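Local coordinates for L-lysine 6-monooxygenase involved in desferrioxamine biosynthesis (PDB 5O8P) that hydroxylates a terminal amine of cadaverine, using FAD, NADPH and molecular oxygen, in the biosynthesis of the siderophore desferrioxamine, at the interface of chains A and B and the interface of chains A and C. Residues are numbered along the deposited sequence; one frame, centred on the assembly and turned at random. Chains: chain A/B/C, L-lysine 6-monooxygenase involved in desferrioxamine biosynthesis.

Contact 1: the interface of chains A and B. Residues chain A 68-69, 71, 417, 419; chain B 82, 85, 88.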
loop_
_atom_site.group_PDB
_atom_site.type_symbol
_atom_site.label_atom_id
_atom_site.label_comp_id
_atom_site.label_asym_id
_atom_site.label_seq_id
_atom_site.Cartn_x
_atom_site.Cartn_y
_atom_site.Cartn_z
ATOM N N LEU A 68 -21.273 15.228 -3.025
ATOM C CA LEU A 68 -21.690 14.396 -4.173
ATOM C C LEU A 68 -22.892 14.957 -4.914
ATOM O O LEU A 68 -23.221 14.496 -5.997
ATOM C CB LEU A 68 -21.934 12.935 -3.767
ATOM C CG LEU A 68 -20.677 12.167 -3.301
ATOM C CD1 LEU A 68 -21.006 10.740 -2.913
ATOM C CD2 LEU A 68 -19.553 12.184 -4.318
ATOM N N ALA A 69 -23.568 15.921 -4.309
ATOM C CA ALA A 69 -24.612 16.684 -4.979
ATOM C C ALA A 69 -24.123 18.064 -5.406
ATOM O O ALA A 69 -24.572 18.574 -6.432
ATOM C CB ALA A 69 -25.806 16.833 -4.054
ATOM N N PRO A 71 -20.349 20.117 -4.797
ATOM C CA PRO A 71 -19.038 20.423 -4.228
ATOM C C PRO A 71 -18.804 21.881 -3.875
ATOM O O PRO A 71 -17.919 22.155 -3.077
ATOM C CB PRO A 71 -18.070 20.019 -5.342
ATOM C CG PRO A 71 -18.804 19.009 -6.146
ATOM C CD PRO A 71 -20.238 19.432 -6.099
ATOM N N PRO A 417 -28.343 17.909 -9.830
ATOM C CA PRO A 417 -28.439 16.916 -10.893
ATOM C C PRO A 417 -28.252 15.503 -10.354
ATOM O O PRO A 417 -27.352 15.249 -9.568
ATOM C CB PRO A 417 -27.310 17.313 -11.856
ATOM C CG PRO A 417 -26.316 18.014 -11.014
ATOM C CD PRO A 417 -27.096 18.693 -9.926
ATOM N N GLU A 419 -27.594 11.699 -11.168
ATOM C CA GLU A 419 -27.044 10.776 -12.134
ATOM C C GLU A 419 -27.993 9.590 -12.333
ATOM O O GLU A 419 -28.579 9.093 -11.371
ATOM C CB GLU A 419 -25.660 10.309 -11.698
ATOM C CG GLU A 419 -24.586 11.376 -11.868
ATOM C CD GLU A 419 -24.345 12.236 -10.640
ATOM O OE1 GLU A 419 -25.262 12.356 -9.795
ATOM O OE2 GLU A 419 -23.231 12.807 -10.539
ATOM N N LYS B 82 -18.187 16.890 -11.072
ATOM C CA LYS B 82 -19.638 16.854 -10.916
ATOM C C LYS B 82 -20.385 17.296 -12.178
ATOM O O LYS B 82 -21.356 16.648 -12.586
ATOM C CB LYS B 82 -20.049 17.728 -9.722
ATOM C CG LYS B 82 -21.540 17.792 -9.424
ATOM C CD LYS B 82 -22.140 16.417 -9.274
ATOM C CE LYS B 82 -23.540 16.486 -8.747
ATOM N NZ LYS B 82 -24.169 15.152 -8.896
ATOM N N GLY B 85 -20.398 14.928 -14.861
ATOM C CA GLY B 85 -21.323 13.844 -14.551
ATOM C C GLY B 85 -20.635 12.552 -14.207
ATOM O O GLY B 85 -21.242 11.507 -14.338
ATOM N N TYR B 88 -19.025 10.300 -9.245
ATOM C CA TYR B 88 -19.124 9.010 -8.552
ATOM C C TYR B 88 -18.038 8.046 -9.029
ATOM O O TYR B 88 -17.543 7.229 -8.251
ATOM C CB TYR B 88 -20.497 8.366 -8.695
ATOM C CG TYR B 88 -21.548 9.038 -7.856
ATOM C CD1 TYR B 88 -22.240 10.136 -8.342
ATOM C CD2 TYR B 88 -21.837 8.601 -6.568
ATOM C CE1 TYR B 88 -23.211 10.775 -7.576
ATOM C CE2 TYR B 88 -22.817 9.229 -5.796
ATOM C CZ TYR B 88 -23.500 10.320 -6.308
ATOM O OH TYR B 88 -24.464 10.984 -5.581
#
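The side chain of A:Leu68 lies against the phenol of B:Tyr88, and this pairing is the apolar centre of a patch of the A-B interface. Methyl CD1 of A:Leu68 sits 3.7 Å from ring carbon CE2 of B:Tyr88, while CB lies near the phenol oxygen. Alongside, aliphatic CG of B:Lys82 is 3.9 Å from CD of A:Pro71, whose ring the lysine crosses at about a right angle, and CE passes equally close to CG of A:Pro417 and CA of A:Ala69. The lysine CG is anti to the backbone N (chi1 -180°), and a bend at chi2 (53°) leads the chain on from A:Pro71 toward the carbonyls of A:Leu68 and A:Pro417. There the ammonium NZ of B:Lys82 donates to the carbonyl O of A:Leu68 at 3.1 Å and to that of A:Pro417 at 3.3 Å, tilted from both carbonyl planes. The carboxylate of A:Glu419 meets NZ of B:Lys82 with both oxygens: OE2 at 3.0 Å in a salt bridge, from the syn side but out of the carboxylate plane, and OE1 at 3.1 Å. That carboxylate stands nearly perpendicular to the B:Tyr88 ring (87°), with OE2 in plane at the ring edge. Such acceptors would be expected to stabilise a charged lysine. In the fold, B:Lys82 belongs to helix 77-83 and B:Tyr88 to helix 87-93, with B:Gly85 between; chain A answers with loops holding A:Leu68, A:Ala69 and A:Pro71 and, near the C-terminus, A:Pro417 and A:Glu419.

Contact 2: the interface of chains A and C. Residues chain A 81, 86, 89-90, 93, 102; chain C 284, 287-288.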
loop_
_atom_site.group_PDB
_atom_site.type_symbol
_atom_site.label_atom_id
_atom_site.label_comp_id
_atom_site.label_asym_id
_atom_site.label_seq_id
_atom_site.Cartn_x
_atom_site.Cartn_y
_atom_site.Cartn_z
ATOM N N MET A 81 -12.749 22.306 6.741
ATOM C CA MET A 81 -11.337 22.210 7.017
ATOM C C MET A 81 -10.699 23.587 6.791
ATOM O O MET A 81 -9.816 23.988 7.535
ATOM C CB MET A 81 -10.719 21.113 6.135
ATOM C CG MET A 81 -9.725 20.227 6.830
ATOM S SD MET A 81 -10.410 19.150 8.100
ATOM C CE MET A 81 -11.173 17.889 7.113
ATOM N N LYS A 86 -7.149 24.610 8.966
ATOM C CA LYS A 86 -6.296 23.418 8.948
ATOM C C LYS A 86 -6.281 22.653 7.609
ATOM O O LYS A 86 -5.820 21.504 7.554
ATOM C CB LYS A 86 -6.774 22.456 10.038
ATOM C CG LYS A 86 -8.107 21.774 9.736
ATOM C CD LYS A 86 -8.525 20.835 10.846
ATOM C CE LYS A 86 -7.746 19.524 10.833
ATOM N NZ LYS A 86 -8.134 18.682 11.999
ATOM N N SER A 89 -3.067 21.083 6.552
ATOM C CA SER A 89 -2.709 19.904 7.331
ATOM C C SER A 89 -3.418 18.674 6.795
ATOM O O SER A 89 -2.814 17.623 6.642
ATOM C CB SER A 89 -3.049 20.092 8.791
ATOM O OG SER A 89 -2.659 18.933 9.496
ATOM N N PHE A 90 -4.703 18.823 6.513
ATOM C CA PHE A 90 -5.502 17.760 5.897
ATOM C C PHE A 90 -4.949 17.316 4.520
ATOM O O PHE A 90 -5.052 16.132 4.155
ATOM C CB PHE A 90 -6.950 18.227 5.761
ATOM C CG PHE A 90 -7.864 17.181 5.230
ATOM C CD1 PHE A 90 -8.282 16.150 6.045
ATOM C CD2 PHE A 90 -8.287 17.205 3.910
ATOM C CE1 PHE A 90 -9.121 15.159 5.563
ATOM C CE2 PHE A 90 -9.126 16.215 3.419
ATOM C CZ PHE A 90 -9.546 15.193 4.249
ATOM N N ARG A 93 -1.883 15.306 5.315
ATOM C CA ARG A 93 -2.355 13.998 5.782
ATOM C C ARG A 93 -2.626 13.059 4.591
ATOM O O ARG A 93 -2.227 11.894 4.624
ATOM C CB ARG A 93 -3.608 14.150 6.654
ATOM C CG ARG A 93 -4.012 12.914 7.427
ATOM C CD ARG A 93 -5.324 13.148 8.158
ATOM N NE ARG A 93 -6.054 11.918 8.436
ATOM C CZ ARG A 93 -5.729 11.015 9.370
ATOM N NH1 ARG A 93 -4.662 11.174 10.159
ATOM N NH2 ARG A 93 -6.482 9.926 9.518
ATOM N N GLU A 102 -13.423 13.473 13.927
ATOM C CA GLU A 102 -13.419 14.640 13.063
ATOM C C GLU A 102 -14.743 14.767 12.301
ATOM O O GLU A 102 -15.237 15.866 12.117
ATOM C CB GLU A 102 -12.224 14.607 12.114
ATOM C CG GLU A 102 -12.026 15.896 11.333
ATOM C CD GLU A 102 -10.591 16.125 10.892
ATOM O OE1 GLU A 102 -9.918 15.177 10.435
ATOM O OE2 GLU A 102 -10.141 17.283 10.992
ATOM N N ASP C 284 0.507 11.488 11.303
ATOM C CA ASP C 284 -0.883 11.062 11.433
ATOM C C ASP C 284 -1.341 11.006 12.888
ATOM O O ASP C 284 -2.491 11.300 13.174
ATOM C CB ASP C 284 -1.130 9.713 10.713
ATOM C CG ASP C 284 -1.216 9.850 9.177
ATOM O OD1 ASP C 284 -0.939 10.949 8.629
ATOM O OD2 ASP C 284 -1.574 8.847 8.512
ATOM N N TYR C 287 -1.735 14.632 14.142
ATOM C CA TYR C 287 -3.034 15.013 13.593
ATOM C C TYR C 287 -4.184 14.489 14.474
ATOM O O TYR C 287 -5.009 15.272 14.924
ATOM C CB TYR C 287 -3.176 14.535 12.121
ATOM C CG TYR C 287 -4.398 15.059 11.410
ATOM C CD1 TYR C 287 -5.641 14.458 11.604
ATOM C CD2 TYR C 287 -4.325 16.162 10.565
ATOM C CE1 TYR C 287 -6.781 14.939 10.988
ATOM C CE2 TYR C 287 -5.462 16.658 9.938
ATOM C CZ TYR C 287 -6.693 16.038 10.152
ATOM O OH TYR C 287 -7.843 16.486 9.542
ATOM N N VAL C 288 -4.230 13.185 14.735
ATOM C CA VAL C 288 -5.347 12.593 15.509
ATOM C C VAL C 288 -5.433 13.105 16.948
ATOM O O VAL C 288 -6.533 13.363 17.452
ATOM C CB VAL C 288 -5.285 11.046 15.523
ATOM C CG1 VAL C 288 -6.246 10.444 16.554
ATOM C CG2 VAL C 288 -5.619 10.505 14.148
#
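C:Tyr287 inserts its phenol among side chains of chain A, burying 111 Å², and illustrates how one aromatic residue can anchor an interface. Hydrogen bonds gather at its hydroxyl. OH of C:Tyr287 reaches both carboxylate oxygens of A:Glu102, OE1 at 2.6 Å and OE2 at 2.8 Å, each through its syn lone pair. Within chain A, NZ of A:Lys86 forms a salt bridge to OE2 of A:Glu102 at 2.6 Å, so OE2 accepts from both lysine and phenol, and the lysine probably helps to position the carboxylate; its own bond to the phenol is weak. Ring contacts probably help to set the phenol's orientation. CD of A:Arg93 lies over the centre of one face, 3.6 Å from the C:Tyr287 ring centroid, a CH-pi contact made with CG anti to the backbone N (chi1 -168°) and the chain extended to NE. Its guanidinium continues past, inclined 25° to the ring, and nears C:Asp284, whose opposite charge may attract it. At the ring edge, in plane, OG of A:Ser89 is 3.4 Å from CD2 of C:Tyr287. CE of A:Lys86 packs 3.7 Å from CZ of C:Tyr287. The site fastens helix 276-290 of chain C to helices 87-93 and 100-113 of chain A and probably helps hold together the deposited four-chain assembly.

Contact 3: the interface of chains A and B. Residues chain A 82, 87, 91; chain B 67-68, 70-71, 419.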
loop_
_atom_site.group_PDB
_atom_site.type_symbol
_atom_site.label_atom_id
_atom_site.label_comp_id
_atom_site.label_asym_id
_atom_site.label_seq_id
_atom_site.Cartn_x
_atom_site.Cartn_y
_atom_site.Cartn_z
ATOM N N LYS A 82 -11.177 24.307 5.784
ATOM C CA LYS A 82 -10.665 25.638 5.460
ATOM C C LYS A 82 -11.003 26.687 6.526
ATOM O O LYS A 82 -10.129 27.472 6.925
ATOM C CB LYS A 82 -11.199 26.073 4.089
ATOM C CG LYS A 82 -10.770 27.442 3.602
ATOM C CD LYS A 82 -9.267 27.611 3.621
ATOM C CE LYS A 82 -8.835 28.716 2.673
ATOM N NZ LYS A 82 -7.548 29.318 3.093
ATOM N N LEU A 87 -6.786 23.252 6.535
ATOM C CA LEU A 87 -6.929 22.525 5.273
ATOM C C LEU A 87 -5.581 22.047 4.764
ATOM O O LEU A 87 -5.504 20.979 4.167
ATOM C CB LEU A 87 -7.630 23.371 4.209
ATOM C CG LEU A 87 -7.781 22.776 2.805
ATOM C CD1 LEU A 87 -8.569 21.476 2.780
ATOM C CD2 LEU A 87 -8.440 23.805 1.897
ATOM N N TYR A 91 -4.390 18.282 3.782
ATOM C CA TYR A 91 -3.750 18.061 2.483
ATOM C C TYR A 91 -2.495 17.225 2.642
ATOM O O TYR A 91 -2.310 16.254 1.920
ATOM C CB TYR A 91 -3.452 19.420 1.813
ATOM C CG TYR A 91 -2.539 19.465 0.587
ATOM C CD1 TYR A 91 -3.053 19.342 -0.702
ATOM C CD2 TYR A 91 -1.174 19.693 0.721
ATOM C CE1 TYR A 91 -2.232 19.397 -1.826
ATOM C CE2 TYR A 91 -0.337 19.760 -0.389
ATOM C CZ TYR A 91 -0.872 19.611 -1.672
ATOM O OH TYR A 91 -0.055 19.671 -2.782
ATOM N N THR B 67 -9.138 25.255 -4.658
ATOM C CA THR B 67 -9.566 24.618 -3.396
ATOM C C THR B 67 -8.743 25.004 -2.140
ATOM O O THR B 67 -9.312 25.118 -1.073
ATOM C CB THR B 67 -9.650 23.071 -3.549
ATOM O OG1 THR B 67 -10.662 22.726 -4.499
ATOM C CG2 THR B 67 -10.013 22.393 -2.250
ATOM N N LEU B 68 -7.432 25.218 -2.239
ATOM C CA LEU B 68 -6.645 25.550 -1.028
ATOM C C LEU B 68 -6.837 26.982 -0.576
ATOM O O LEU B 68 -6.459 27.331 0.546
ATOM C CB LEU B 68 -5.149 25.248 -1.206
ATOM C CG LEU B 68 -4.780 23.765 -1.382
ATOM C CD1 LEU B 68 -3.274 23.625 -1.495
ATOM C CD2 LEU B 68 -5.292 22.894 -0.247
ATOM N N ASP B 70 -10.146 28.428 -1.539
ATOM C CA ASP B 70 -11.602 28.493 -1.482
ATOM C C ASP B 70 -12.252 27.240 -2.038
ATOM O O ASP B 70 -12.557 27.174 -3.227
ATOM C CB ASP B 70 -12.110 29.718 -2.258
ATOM C CG ASP B 70 -13.655 29.763 -2.364
ATOM O OD1 ASP B 70 -14.330 29.009 -1.588
ATOM O OD2 ASP B 70 -14.170 30.539 -3.229
ATOM N N PRO B 71 -12.501 26.249 -1.175
ATOM C CA PRO B 71 -13.173 25.010 -1.592
ATOM C C PRO B 71 -14.580 25.186 -2.132
ATOM O O PRO B 71 -15.063 24.298 -2.814
ATOM C CB PRO B 71 -13.233 24.188 -0.315
ATOM C CG PRO B 71 -12.129 24.714 0.531
ATOM C CD PRO B 71 -12.034 26.177 0.218
ATOM N N GLU B 419 -3.581 30.583 5.382
ATOM C CA GLU B 419 -3.431 29.777 6.623
ATOM C C GLU B 419 -2.004 29.755 7.170
ATOM O O GLU B 419 -1.191 28.949 6.711
ATOM C CB GLU B 419 -3.892 28.328 6.396
ATOM C CG GLU B 419 -5.334 28.195 5.906
ATOM C CD GLU B 419 -5.823 26.764 5.792
ATOM O OE1 GLU B 419 -4.995 25.840 5.639
ATOM O OE2 GLU B 419 -7.058 26.569 5.852
#
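A:Lys82 meets B:Pro71 first, crossing its ring at about a right angle. CB of A:Lys82 lies 3.9 Å from CG of B:Pro71, and CG packs at 3.8 Å against CD of the same ring. The bend at chi2 (54°) then carries the chain away from the proline. CD of A:Lys82 passes near OE2 of B:Glu419, a poorly ordered side chain, and CE skirts the carbonyl O of B:Leu68. At the tip, NZ of A:Lys82 makes a weak hydrogen bond to O of B:Leu68 at 3.4 Å, while its salt bridge to OE2 of B:Glu419 is long, 3.9 Å. The weak bond from the backbone N of A:Leu87 to this glutamate should be read with the same caution. Beside the lysine, A:Leu87 supplies the more apolar part of the patch. Its CG lies anti to the backbone N (chi1 176°), and chi2 near 60° sends CD2 in among the chain B loop residues. Methyl CD2 of A:Leu87 packs 3.9 Å from CA of B:Leu68 and nears CG of B:Pro71 and O of B:Thr67 (3.4 Å). In the fold, A:Lys82 lies near the end of helix 77-83 and A:Leu87 opens helix 87-93; both face a loop of chain B that holds residues 67-71, with B:Glu419 contributed from a later loop.

Contacts 1 and 3 are two-fold related patches of the A-B interface, their C-alpha centres about 20 Å apart. B:Lys82 in contact 1 is matched by A:Lys82 in contact 3, and A:Leu68, A:Pro71 and A:Glu419 by B:Leu68, B:Pro71 and B:Glu419. The glutamate is extended and poorly ordered in contact 3 but bent onto the lysine in contact 1, so the twins are not identical. Contact 2 lies about 12 Å from contact 3 and 25 Å from contact 1. Helix 87-93 of chain A serves both contact 2 and contact 3, so it faces two different neighbours, as would suit the deposited four-chain assembly.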